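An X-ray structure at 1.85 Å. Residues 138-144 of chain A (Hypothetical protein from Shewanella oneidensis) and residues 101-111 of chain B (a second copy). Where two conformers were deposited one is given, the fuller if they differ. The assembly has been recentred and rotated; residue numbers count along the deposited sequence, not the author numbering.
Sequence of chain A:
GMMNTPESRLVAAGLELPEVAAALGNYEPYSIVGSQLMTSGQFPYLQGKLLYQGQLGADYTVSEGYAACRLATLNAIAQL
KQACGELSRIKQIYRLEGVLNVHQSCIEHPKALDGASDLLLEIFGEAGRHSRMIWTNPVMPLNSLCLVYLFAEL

Chain A 138-144: PVMPLNS
Chain B (101-111) NVHQSCIEHPK

Two copies of one protein meet here through irregular backbone. Chain A's stretch has neither regular helix nor strand; chain B's is loop until a helix begins at H109(B), with E108(B) at its N-cap position. The register is set by V139(A) CA lying 6.0 Å from Q104(B) CA and P141(A) CA 5.6 Å from I107(B) CA, so both chains advance in the same sense between these points. V139(A) (phi/psi -135/134) and M140(A) (-123/154) are extended and P141(A) continues at -62/139, whereas L142(A) (61/15) and N143(A) (53/31) have positive phi. V102(B) (-131/132) and H103(B) (-73/149) are extended, C106(B) follows the turn at -127/121, I107(B) (-118/21) and E108(B) (-94/22) lead in, and H109(B) (-63/-30) and P110(B) (-57/-32) are helical.

Each stretch is braced internally. In chain A, N143(A) N donates to M140(A) O at 3.1 Å and S144(A) N to P141(A) O at 2.9 Å. In chain B, a type I turn spans H103(B) to C106(B), with Q104(B) at -54/-32 and S105(B) at -72/-2, closed by C106(B) N to H103(B) O at 3.0 Å. The histidine side chain (chi1 t) reinforces it: S105(B) N donates to H103(B) ND1 at 3.1 Å, and S105(B) OG (chi1 p) hydrogen-bonds the same ND1 at 2.7 Å. At the start of the helix K111(B) N donates to E108(B) O at 2.9 Å, which ties the N-cap residue to the helical segment.

The apolar contact centres on V139(A), chi1 t, whose CA-to-CB bond points toward chain B. Its CG1 lies 3.8 Å from V102(B) CG1 (chi1 t) and 4.0 Å from I107(B) CG2, and comes within 3.0 Å of C106(B) O, a tight approach. V139(A) CG2 sits 3.5 Å from V102(B) O and 3.9 Å from Q104(B) CA; a compact branched side chain suits this pocket lined partly by backbone. I107(B), chi1 p and chi2 t, reaches further along chain A, placing CD1 3.7 Å from L142(A) CA. In a separate contact, P141(A) CB meets P110(B) CG at 3.9 Å, two rigid rings packing without polar demands. M140(A), a selenomethionine with chi1, chi2 and chi3 all m, turns its CA-to-CB bond away.

H109(B), chi1 p and chi2 -63°, supplies both packing and polarity. M140(A) C lies at the ring's edge, near its plane, 3.5 Å from H109(B) CE1.

No direct hydrogen bond joins the modelled atoms across the stretches; two waters bridge them instead. One donates to V139(A) O at 2.9 Å and hydrogen-bonds H109(B) NE2 at 2.8 Å. The other accepts from L142(A) N at 2.8 Å and donates to I107(B) O at 2.5 Å, satisfying backbone groups too far apart to pair directly.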

# COMPACT_ATOMS: atom_id res chain seq x y z
N PRO A 138 -3.19 -4.79 13.23
CA PRO A 138 -3.27 -5.16 14.65
C PRO A 138 -2.00 -4.89 15.45
O PRO A 138 -2.09 -4.79 16.68
CB PRO A 138 -3.58 -6.65 14.60
CG PRO A 138 -3.06 -7.12 13.31
CD PRO A 138 -3.28 -5.97 12.36
N VAL A 139 -0.84 -4.83 14.80
CA VAL A 139 0.44 -4.65 15.50
C VAL A 139 1.22 -3.60 14.72
O VAL A 139 1.26 -3.65 13.49
CB VAL A 139 1.21 -6.02 15.55
CG1 VAL A 139 2.56 -5.88 16.24
CG2 VAL A 139 0.35 -7.11 16.15
N MSE A 140 1.81 -2.64 15.43
CA MSE A 140 2.49 -1.55 14.78
C MSE A 140 3.94 -1.49 15.24
O MSE A 140 4.25 -1.84 16.37
CB MSE A 140 1.79 -0.25 15.18
CG MSE A 140 0.33 -0.20 14.80
SE MSE A 140 0.09 0.04 12.91
CE MSE A 140 0.42 1.92 12.75
N PRO A 141 4.82 -0.93 14.40
CA PRO A 141 6.20 -0.74 14.87
C PRO A 141 6.17 0.21 16.06
O PRO A 141 5.38 1.16 16.04
CB PRO A 141 6.88 -0.04 13.68
CG PRO A 141 6.04 -0.32 12.56
CD PRO A 141 4.64 -0.35 13.06
N LEU A 142 6.98 -0.09 17.08
CA LEU A 142 7.09 0.74 18.30
C LEU A 142 5.77 0.87 19.07
O LEU A 142 5.65 1.68 19.97
CB LEU A 142 7.64 2.11 17.94
CG LEU A 142 8.95 2.13 17.12
CD1 LEU A 142 9.36 3.57 16.82
CD2 LEU A 142 10.04 1.46 17.86
N ASN A 143 4.82 0.00 18.75
CA ASN A 143 3.45 0.10 19.23
C ASN A 143 2.86 1.47 18.95
O ASN A 143 1.98 1.93 19.68
CB ASN A 143 3.37 -0.21 20.73
CG ASN A 143 1.95 -0.38 21.24
OD1 ASN A 143 1.03 -0.77 20.50
ND2 ASN A 143 1.75 -0.07 22.52
N SER A 144 3.31 2.11 17.86
CA SER A 144 2.76 3.41 17.49
C SER A 144 1.26 3.32 17.21
O SER A 144 0.78 2.32 16.70
CB SER A 144 3.46 3.95 16.25
OG SER A 144 2.99 5.24 15.93
N ASN B 101 2.20 -11.55 9.19
CA ASN B 101 1.21 -11.89 10.22
C ASN B 101 1.97 -11.94 11.54
O ASN B 101 2.92 -12.72 11.66
CB ASN B 101 0.57 -13.25 9.93
CG ASN B 101 -0.57 -13.56 10.88
OD1 ASN B 101 -0.85 -12.78 11.82
ND2 ASN B 101 -1.22 -14.68 10.67
N VAL B 102 1.57 -11.07 12.50
CA VAL B 102 2.35 -10.83 13.72
C VAL B 102 1.42 -10.93 14.93
O VAL B 102 0.33 -10.36 14.95
CB VAL B 102 3.07 -9.44 13.66
CG1 VAL B 102 3.94 -9.20 14.90
CG2 VAL B 102 3.93 -9.33 12.40
N HIS B 103 1.86 -11.68 15.93
CA HIS B 103 1.13 -11.80 17.18
C HIS B 103 1.27 -10.51 18.02
O HIS B 103 2.28 -9.85 17.96
CB HIS B 103 1.72 -12.95 17.96
CG HIS B 103 0.92 -13.30 19.16
ND1 HIS B 103 1.24 -12.84 20.42
CD2 HIS B 103 -0.22 -14.02 19.29
CE1 HIS B 103 0.35 -13.30 21.28
NE2 HIS B 103 -0.54 -14.02 20.63
N GLN B 104 0.25 -10.18 18.80
CA GLN B 104 0.26 -8.95 19.61
C GLN B 104 1.48 -8.82 20.52
O GLN B 104 1.93 -7.72 20.80
CB GLN B 104 -1.01 -8.88 20.47
CG GLN B 104 -1.24 -10.09 21.36
N SER B 105 2.00 -9.93 20.99
CA SER B 105 3.16 -9.91 21.90
C SER B 105 4.49 -9.52 21.24
O SER B 105 5.53 -9.49 21.90
CB SER B 105 3.33 -11.31 22.52
OG SER B 105 3.69 -12.27 21.52
N CYS B 106 4.48 -9.28 19.93
CA CYS B 106 5.70 -9.04 19.16
C CYS B 106 5.62 -7.72 18.35
O CYS B 106 4.74 -7.58 17.52
CB CYS B 106 5.93 -10.23 18.24
SG CYS B 106 7.38 -10.06 17.21
N ILE B 107 6.51 -6.77 18.57
CA ILE B 107 6.56 -5.58 17.68
C ILE B 107 7.91 -5.49 16.95
O ILE B 107 8.30 -4.40 16.48
CB ILE B 107 6.26 -4.23 18.43
CG1 ILE B 107 7.34 -3.98 19.51
CG2 ILE B 107 4.86 -4.24 19.02
CD1 ILE B 107 7.42 -2.52 20.04
N GLU B 108 8.62 -6.63 16.87
CA GLU B 108 9.93 -6.66 16.23
C GLU B 108 9.84 -7.04 14.80
O GLU B 108 10.84 -7.42 14.21
CB GLU B 108 10.88 -7.65 16.93
CG GLU B 108 11.18 -7.30 18.35
CD GLU B 108 11.81 -5.94 18.52
OE1 GLU B 108 12.62 -5.53 17.65
OE2 GLU B 108 11.48 -5.27 19.53
N HIS B 109 8.67 -6.87 14.19
CA HIS B 109 8.53 -7.18 12.78
C HIS B 109 9.37 -6.33 11.87
O HIS B 109 9.75 -6.77 10.82
CB HIS B 109 7.03 -7.24 12.34
CG HIS B 109 6.23 -6.01 12.66
ND1 HIS B 109 6.00 -5.58 13.95
CD2 HIS B 109 5.59 -5.13 11.85
CE1 HIS B 109 5.28 -4.48 13.92
NE2 HIS B 109 5.03 -4.19 12.65
N PRO B 110 9.67 -5.06 12.25
CA PRO B 110 10.62 -4.40 11.36
C PRO B 110 11.95 -5.14 11.22
O PRO B 110 12.59 -5.06 10.20
CB PRO B 110 10.82 -3.03 12.04
CG PRO B 110 9.51 -2.83 12.78
CD PRO B 110 9.18 -4.17 13.31
N LYS B 111 12.38 -5.84 12.26
CA LYS B 111 13.61 -6.60 12.20
C LYS B 111 13.46 -7.79 11.26
O LYS B 111 14.38 -8.09 10.53
CB LYS B 111 14.02 -7.11 13.59
CG LYS B 111 14.37 -6.01 14.55
O HOH W 1 2.99 -2.74 11.29
O HOH W 2 8.95 -2.04 16.71